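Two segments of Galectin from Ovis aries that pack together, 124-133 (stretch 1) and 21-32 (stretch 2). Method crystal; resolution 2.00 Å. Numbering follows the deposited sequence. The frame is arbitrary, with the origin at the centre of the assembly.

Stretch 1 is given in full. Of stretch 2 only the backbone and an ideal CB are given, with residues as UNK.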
ATOM      1  N   MET A 124      -3.244  12.643  11.678  1.00 14.15           N
ATOM      2  CA  MET A 124      -3.585  13.706  10.739  1.00 11.24           C
ATOM      3  C   MET A 124      -2.538  13.739   9.638  1.00 12.74           C
ATOM      4  O   MET A 124      -1.341  13.889   9.917  1.00 13.86           O
ATOM      5  CB  MET A 124      -3.659  15.058  11.457  1.00 16.36           C
ATOM      6  CG  MET A 124      -3.924  16.236  10.545  1.00 17.99           C
ATOM      7  SD  MET A 124      -5.494  16.002   9.695  1.00 19.87           S
ATOM      8  CE  MET A 124      -6.630  15.981  11.087  1.00 18.65           C
ATOM      9  N   LEU A 125      -2.991  13.596   8.406  1.00  7.12           N
ATOM     10  CA  LEU A 125      -2.159  13.734   7.221  1.00  8.40           C
ATOM     11  C   LEU A 125      -2.331  15.149   6.671  1.00  9.89           C
ATOM     12  O   LEU A 125      -3.454  15.640   6.560  1.00  9.77           O
ATOM     13  CB  LEU A 125      -2.552  12.689   6.173  1.00  6.88           C
ATOM     14  CG  LEU A 125      -1.855  12.838   4.810  1.00 10.34           C
ATOM     15  CD1 LEU A 125      -0.388  12.469   4.920  1.00  8.17           C
ATOM     16  CD2 LEU A 125      -2.548  12.001   3.728  1.00 10.74           C
ATOM     17  N   ASP A 126      -1.220  15.803   6.353  1.00  9.16           N
ATOM     18  CA  ASP A 126      -1.220  17.203   5.930  1.00 12.38           C
ATOM     19  C   ASP A 126      -0.314  17.301   4.717  1.00  9.48           C
ATOM     20  O   ASP A 126       0.887  17.025   4.816  1.00 11.94           O
ATOM     21  CB  ASP A 126      -0.730  18.127   7.068  1.00 10.67           C
ATOM     22  CG  ASP A 126      -0.705  19.621   6.691  1.00 16.97           C
ATOM     23  OD1 ASP A 126      -0.345  20.005   5.554  1.00 19.16           O
ATOM     24  OD2 ASP A 126      -1.008  20.444   7.571  1.00 21.01           O
ATOM     25  N   VAL A 127      -0.889  17.674   3.576  1.00  9.36           N
ATOM     26  CA  VAL A 127      -0.154  17.822   2.329  1.00  9.77           C
ATOM     27  C   VAL A 127      -0.265  19.278   1.902  1.00 10.49           C
ATOM     28  O   VAL A 127      -1.380  19.810   1.792  1.00  9.89           O
ATOM     29  CB  VAL A 127      -0.703  16.890   1.231  1.00 11.10           C
ATOM     30  CG1 VAL A 127       0.073  17.083  -0.073  1.00  9.89           C
ATOM     31  CG2 VAL A 127      -0.687  15.418   1.699  1.00  7.57           C
ATOM     32  N   ARG A 128       0.879  19.910   1.642  1.00 10.51           N
ATOM     33  CA  ARG A 128       0.891  21.319   1.260  1.00 12.91           C
ATOM     34  C   ARG A 128       2.157  21.630   0.471  1.00 14.25           C
ATOM     35  O   ARG A 128       3.076  20.811   0.371  1.00  9.97           O
ATOM     36  CB  ARG A 128       0.804  22.226   2.485  1.00 12.06           C
ATOM     37  CG  ARG A 128       1.996  22.119   3.418  1.00 10.61           C
ATOM     38  CD  ARG A 128       1.838  23.104   4.592  1.00 16.41           C
ATOM     39  NE  ARG A 128       0.719  22.735   5.457  1.00 17.32           N
ATOM     40  CZ  ARG A 128       0.009  23.600   6.181  1.00 25.28           C
ATOM     41  NH1 ARG A 128       0.299  24.899   6.145  1.00 21.99           N
ATOM     42  NH2 ARG A 128      -0.999  23.170   6.934  1.00 20.16           N
ATOM     43  N   GLY A 129       2.197  22.836  -0.077  1.00 14.11           N
ATOM     44  CA  GLY A 129       3.371  23.336  -0.756  1.00 14.43           C
ATOM     45  C   GLY A 129       2.995  24.169  -1.966  1.00 14.25           C
ATOM     46  O   GLY A 129       1.835  24.514  -2.193  1.00 13.94           O
ATOM     47  N   ASP A 130       4.006  24.503  -2.760  1.00 12.78           N
ATOM     48  CA  ASP A 130       3.781  25.192  -4.030  1.00 13.21           C
ATOM     49  C   ASP A 130       3.389  24.171  -5.098  1.00 12.87           C
ATOM     50  O   ASP A 130       4.150  23.836  -6.010  1.00 12.64           O
ATOM     51  CB  ASP A 130       5.028  25.976  -4.406  1.00 13.54           C
ATOM     52  CG  ASP A 130       5.467  26.880  -3.288  1.00 14.21           C
ATOM     53  OD1 ASP A 130       4.747  27.876  -3.040  1.00 13.60           O
ATOM     54  OD2 ASP A 130       6.492  26.574  -2.637  1.00 17.23           O
ATOM     55  N   ILE A 131       2.159  23.666  -4.970  1.00 11.52           N
ATOM     56  CA  ILE A 131       1.714  22.542  -5.782  1.00 13.07           C
ATOM     57  C   ILE A 131       0.266  22.733  -6.208  1.00 12.21           C
ATOM     58  O   ILE A 131      -0.523  23.400  -5.532  1.00 14.80           O
ATOM     59  CB  ILE A 131       1.864  21.195  -5.018  1.00 12.49           C
ATOM     60  CG1 ILE A 131       1.045  21.212  -3.729  1.00 12.60           C
ATOM     61  CG2 ILE A 131       3.323  20.898  -4.695  1.00 11.91           C
ATOM     62  CD1 ILE A 131       1.003  19.860  -3.013  1.00 10.91           C
ATOM     63  N   VAL A 132      -0.079  22.132  -7.341  1.00  9.87           N
ATOM     64  CA  VAL A 132      -1.463  21.804  -7.654  1.00 12.89           C
ATOM     65  C   VAL A 132      -1.673  20.342  -7.271  1.00 12.44           C
ATOM     66  O   VAL A 132      -1.021  19.443  -7.821  1.00 10.23           O
ATOM     67  CB  VAL A 132      -1.804  22.060  -9.129  1.00 14.58           C
ATOM     68  CG1 VAL A 132      -3.261  21.658  -9.406  1.00 15.82           C
ATOM     69  CG2 VAL A 132      -1.600  23.539  -9.468  1.00  9.38           C
ATOM     70  N   LEU A 133      -2.555  20.116  -6.302  1.00 10.82           N
ATOM     71  CA  LEU A 133      -2.807  18.793  -5.746  1.00 12.17           C
ATOM     72  C   LEU A 133      -4.072  18.240  -6.390  1.00 12.73           C
ATOM     73  O   LEU A 133      -5.143  18.846  -6.270  1.00 14.64           O
ATOM     74  CB  LEU A 133      -2.967  18.878  -4.228  1.00 11.19           C
ATOM     75  CG  LEU A 133      -3.320  17.583  -3.487  1.00 11.39           C
ATOM     76  CD1 LEU A 133      -2.159  16.600  -3.533  1.00  9.36           C
ATOM     77  CD2 LEU A 133      -3.700  17.890  -2.049  1.00 14.26           C
ATOM     78  N   UNK A  21      -1.032   2.594   2.778  1.00 10.23           N
ATOM     79  CA  UNK A  21      -0.513   3.326   1.632  1.00 11.59           C
ATOM     80  C   UNK A  21      -1.194   4.676   1.500  1.00 13.80           C
ATOM     81  O   UNK A  21      -2.420   4.772   1.624  1.00 11.69           O
ATOM     82  CB  UNK A  21      -0.696   2.514   0.348  1.00 11.59           C
ATOM     83  N   UNK A  22      -0.383   5.706   1.258  1.00  9.85           N
ATOM     84  CA  UNK A  22      -0.827   7.031   0.843  1.00 12.71           C
ATOM     85  C   UNK A  22      -0.326   7.251  -0.575  1.00 10.82           C
ATOM     86  O   UNK A  22       0.864   7.046  -0.852  1.00 11.75           O
ATOM     87  CB  UNK A  22      -0.323   8.121   1.790  1.00 12.71           C
ATOM     88  N   UNK A  23      -1.217   7.670  -1.471  1.00  9.40           N
ATOM     89  CA  UNK A  23      -0.839   7.992  -2.842  1.00  8.67           C
ATOM     90  C   UNK A  23      -1.282   9.411  -3.159  1.00  7.39           C
ATOM     91  O   UNK A  23      -2.483   9.696  -3.173  1.00  8.94           O
ATOM     92  CB  UNK A  23      -1.450   6.998  -3.831  1.00  8.67           C
ATOM     93  N   UNK A  24      -0.313  10.277  -3.439  1.00  8.71           N
ATOM     94  CA  UNK A  24      -0.533  11.692  -3.736  1.00  9.74           C
ATOM     95  C   UNK A  24      -0.188  11.931  -5.196  1.00  8.83           C
ATOM     96  O   UNK A  24       0.880  11.517  -5.662  1.00  9.57           O
ATOM     97  CB  UNK A  24       0.299  12.593  -2.821  1.00  9.74           C
ATOM     98  N   UNK A  25      -1.074  12.615  -5.915  1.00 11.51           N
ATOM     99  CA  UNK A  25      -0.790  13.032  -7.284  1.00  9.63           C
ATOM    100  C   UNK A  25      -0.831  14.553  -7.330  1.00 10.20           C
ATOM    101  O   UNK A  25      -1.847  15.157  -6.967  1.00  8.92           O
ATOM    102  CB  UNK A  25      -1.784  12.421  -8.274  1.00  9.63           C
ATOM    103  N   UNK A  26       0.275  15.167  -7.759  1.00  8.85           N
ATOM    104  CA  UNK A  26       0.411  16.621  -7.714  1.00  9.64           C
ATOM    105  C   UNK A  26       1.399  17.081  -8.781  1.00 12.22           C
ATOM    106  O   UNK A  26       2.024  16.272  -9.474  1.00 11.15           O
ATOM    107  CB  UNK A  26       0.865  17.082  -6.328  1.00  9.64           C
ATOM    108  N   UNK A  27       1.547  18.405  -8.890  1.00 12.40           N
ATOM    109  CA  UNK A  27       2.478  19.024  -9.823  1.00 13.81           C
ATOM    110  C   UNK A  27       3.018  20.301  -9.195  1.00 14.86           C
ATOM    111  O   UNK A  27       2.240  21.103  -8.669  1.00 10.83           O
ATOM    112  CB  UNK A  27       1.806  19.314 -11.167  1.00 13.81           C
ATOM    113  N   UNK A  28       4.335  20.496  -9.264  1.00 13.20           N
ATOM    114  CA  UNK A  28       4.942  21.693  -8.690  1.00 16.22           C
ATOM    115  C   UNK A  28       4.642  22.922  -9.538  1.00 15.35           C
ATOM    116  O   UNK A  28       4.701  22.879 -10.772  1.00 16.12           O
ATOM    117  CB  UNK A  28       6.454  21.509  -8.549  1.00 16.22           C
ATOM    118  N   UNK A  29       4.322  24.019  -8.857  1.00 13.51           N
ATOM    119  CA  UNK A  29       4.088  25.326  -9.456  1.00 19.97           C
ATOM    120  C   UNK A  29       5.414  26.035  -9.745  1.00 17.35           C
ATOM    121  O   UNK A  29       6.505  25.558  -9.414  1.00 19.04           O
ATOM    122  CB  UNK A  29       3.215  26.183  -8.538  1.00 19.97           C
ATOM    123  N   UNK A  30       5.308  27.221 -10.343  1.00 21.32           N
ATOM    124  CA  UNK A  30       6.432  28.131 -10.544  1.00 19.66           C
ATOM    125  C   UNK A  30       6.149  29.404  -9.759  1.00 18.77           C
ATOM    126  O   UNK A  30       5.778  30.431 -10.342  1.00 18.16           O
ATOM    127  CB  UNK A  30       6.652  28.433 -12.028  1.00 19.66           C
ATOM    128  N   UNK A  31       6.306  29.380  -8.441  1.00 20.46           N
ATOM    129  CA  UNK A  31       5.995  30.575  -7.654  1.00 20.49           C
ATOM    130  C   UNK A  31       6.952  31.721  -7.961  1.00 25.29           C
ATOM    131  O   UNK A  31       8.122  31.520  -8.308  1.00 24.08           O
ATOM    132  CB  UNK A  31       6.040  30.249  -6.160  1.00 20.49           C
ATOM    133  N   UNK A  32       6.414  32.937  -7.857  1.00 26.34           N
ATOM    134  CA  UNK A  32       7.163  34.175  -8.040  1.00 32.24           C
ATOM    135  C   UNK A  32       8.362  34.214  -7.098  1.00 30.03           C
ATOM    136  O   UNK A  32       8.190  34.244  -5.875  1.00 33.58           O
ATOM    137  CB  UNK A  32       6.262  35.389  -7.807  1.00 32.24           C
TER

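Strand 131-133 runs antiparallel to strand 21-28 (156° between their directions), so register fixes much of what stretch 2 meets. Strand 124-129 adds a second, more distant layer, against which contact can come from side chains alone.

At position 21 the ideal CB has nothing of stretch 1 within 5.5 Å, so the choice is unconstrained; it is M21.

Position 22 points toward stretch 1, its ideal CB 4.9 Å from L125 CD2. With extended angles (-113/130) and only a methyl group on offer, a small or medium aliphatic side chain suits, beta-branched ones especially. The residue is V22, whose CG1 lies 3.9 Å from L125 CD2.

Position 23 finds no atom of stretch 1 near its CB, and many side chains would do; it is K23.

Position 24 again points toward stretch 1. Its ideal CB is 4.8 Å from L133 CD1 and 5.3 Å from V127 CG1, an apolar surface formed by both, which would take valine, isoleucine, leucine or methionine. The deposited I24 reaches both neighbours: CG2 comes within 3.6 Å of L133 CD1, and CD1 within 3.8 Å of V127 CG2.

Position 25 points sideways with no close neighbour, which permits a long polar chain; K25 leads its end away.

Position 26 pairs with L133 (CA-CA 4.3 Å) without hydrogen bonds between the two. Its ideal CB already sits 3.4 Å from V132 O and 4.1 Å from L133 CA, so a small residue fits readily, although the CB distances alone do not exclude a larger one. It is A26, whose CB is 4.1 Å from L133 CD1 and 4.3 Å from I131 CD1; its CA makes a CA-H...O contact with V132 O at 3.2 Å.

Position 27 is the hydrogen-bonded partner of V132, and its CB lies on the same sheet face as that of V132. The backbone does the work: the backbone N of 27 donates to V132 O (3.0 Å, 141°), and V132 N to the backbone O of 27 (2.9 Å, 158°). Such bonds leave the side chain free, so polar or beta-branched residues would suit. The residue is N27, which leads its side-chain end away.

Position 28 faces the same side as I131, its ideal CB 5.0 Å from I131 CG2. A branched aliphatic is favoured, and L28 brings CD2 to 3.8 Å from I131 CG2.

At position 29 the backbone N donates to D130 O (2.9 Å, 177°), so proline would forfeit this bond. The ideal CB points toward stretch 1, 3.6 Å from D130 O, and V132 offers methyl groups beyond; leucine, isoleucine or methionine could reach them. L29 does, with CD2 3.6 Å from V132 CG2.

Position 30 points away, leaving small polar residues among many possibilities; it is S30.

Position 31 turns back toward stretch 1, with its ideal CB 4.1 Å from D130 OD1. A polar or basic group could answer the carboxylate, but phi of -66° also admits proline. P31 packs its CG 4.0 Å from D130 CG.

Position 32 is out of reach and unconstrained; it is F32.

Stretch 2 21-32: MVKIKANLLSPF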
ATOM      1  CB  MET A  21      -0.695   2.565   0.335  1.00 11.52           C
ATOM      2  CG  MET A  21      -0.090   3.317  -0.854  1.00 16.64           C
ATOM      3  SD  MET A  21      -0.380   2.433  -2.384  1.00 29.16           S
ATOM      4  CE  MET A  21       0.321   0.854  -1.943  1.00 16.75           C
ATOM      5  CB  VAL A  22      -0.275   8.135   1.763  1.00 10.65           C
ATOM      6  CG1 VAL A  22      -0.747   9.529   1.273  1.00  8.74           C
ATOM      7  CG2 VAL A  22      -0.656   7.885   3.230  1.00 11.26           C
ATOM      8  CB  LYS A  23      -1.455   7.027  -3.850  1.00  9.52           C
ATOM      9  CG  LYS A  23      -0.956   7.317  -5.265  1.00 10.14           C
ATOM     10  CD  LYS A  23      -1.635   6.483  -6.320  1.00 12.16           C
ATOM     11  CE  LYS A  23      -1.500   4.996  -6.030  1.00 14.21           C
ATOM     12  NZ  LYS A  23      -1.921   4.190  -7.232  1.00 19.46           N
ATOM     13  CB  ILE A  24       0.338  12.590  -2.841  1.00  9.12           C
ATOM     14  CG1 ILE A  24      -0.105  12.479  -1.382  1.00  9.67           C
ATOM     15  CG2 ILE A  24       0.336  14.047  -3.354  1.00 10.23           C
ATOM     16  CD1 ILE A  24       1.025  12.709  -0.395  1.00  8.93           C
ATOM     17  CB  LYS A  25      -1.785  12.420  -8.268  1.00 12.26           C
ATOM     18  CG  LYS A  25      -1.677  10.886  -8.329  1.00 13.84           C
ATOM     19  CD  LYS A  25      -2.614  10.279  -9.341  1.00 20.31           C
ATOM     20  CE  LYS A  25      -2.359   8.786  -9.432  1.00 26.68           C
ATOM     21  NZ  LYS A  25      -3.424   8.041 -10.154  1.00 30.94           N
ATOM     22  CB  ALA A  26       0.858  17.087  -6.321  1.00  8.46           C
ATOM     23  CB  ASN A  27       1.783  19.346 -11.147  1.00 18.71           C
ATOM     24  CG  ASN A  27       2.758  19.701 -12.247  1.00 25.78           C
ATOM     25  OD1 ASN A  27       3.951  19.936 -11.997  1.00 26.24           O
ATOM     26  ND2 ASN A  27       2.259  19.742 -13.480  1.00 25.10           N
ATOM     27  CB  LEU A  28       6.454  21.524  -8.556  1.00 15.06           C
ATOM     28  CG  LEU A  28       6.947  20.398  -7.655  1.00 12.36           C
ATOM     29  CD1 LEU A  28       8.371  20.061  -8.031  1.00 18.44           C
ATOM     30  CD2 LEU A  28       6.852  20.809  -6.193  1.00 13.30           C
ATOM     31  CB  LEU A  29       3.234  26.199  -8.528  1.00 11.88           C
ATOM     32  CG  LEU A  29       1.761  25.825  -8.316  1.00 23.57           C
ATOM     33  CD1 LEU A  29       1.111  26.624  -7.197  1.00 20.59           C
ATOM     34  CD2 LEU A  29       0.979  25.998  -9.600  1.00 20.92           C
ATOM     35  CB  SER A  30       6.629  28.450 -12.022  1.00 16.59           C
ATOM     36  OG  SER A  30       6.896  27.276 -12.761  1.00 18.22           O
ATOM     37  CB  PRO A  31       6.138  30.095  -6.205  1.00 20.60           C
ATOM     38  CG  PRO A  31       7.071  28.960  -6.284  1.00 19.88           C
ATOM     39  CD  PRO A  31       6.789  28.279  -7.593  1.00 20.18           C
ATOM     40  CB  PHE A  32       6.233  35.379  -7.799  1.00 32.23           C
ATOM     41  CG  PHE A  32       6.797  36.713  -8.253  1.00 36.07           C
ATOM     42  CD1 PHE A  32       7.941  36.774  -9.044  1.00 33.28           C
ATOM     43  CD2 PHE A  32       6.177  37.909  -7.879  1.00 36.23           C
ATOM     44  CE1 PHE A  32       8.453  38.006  -9.458  1.00 40.01           C
ATOM     45  CE2 PHE A  32       6.685  39.153  -8.283  1.00 28.92           C
ATOM     46  CZ  PHE A  32       7.821  39.195  -9.080  1.00 38.10           C
TER
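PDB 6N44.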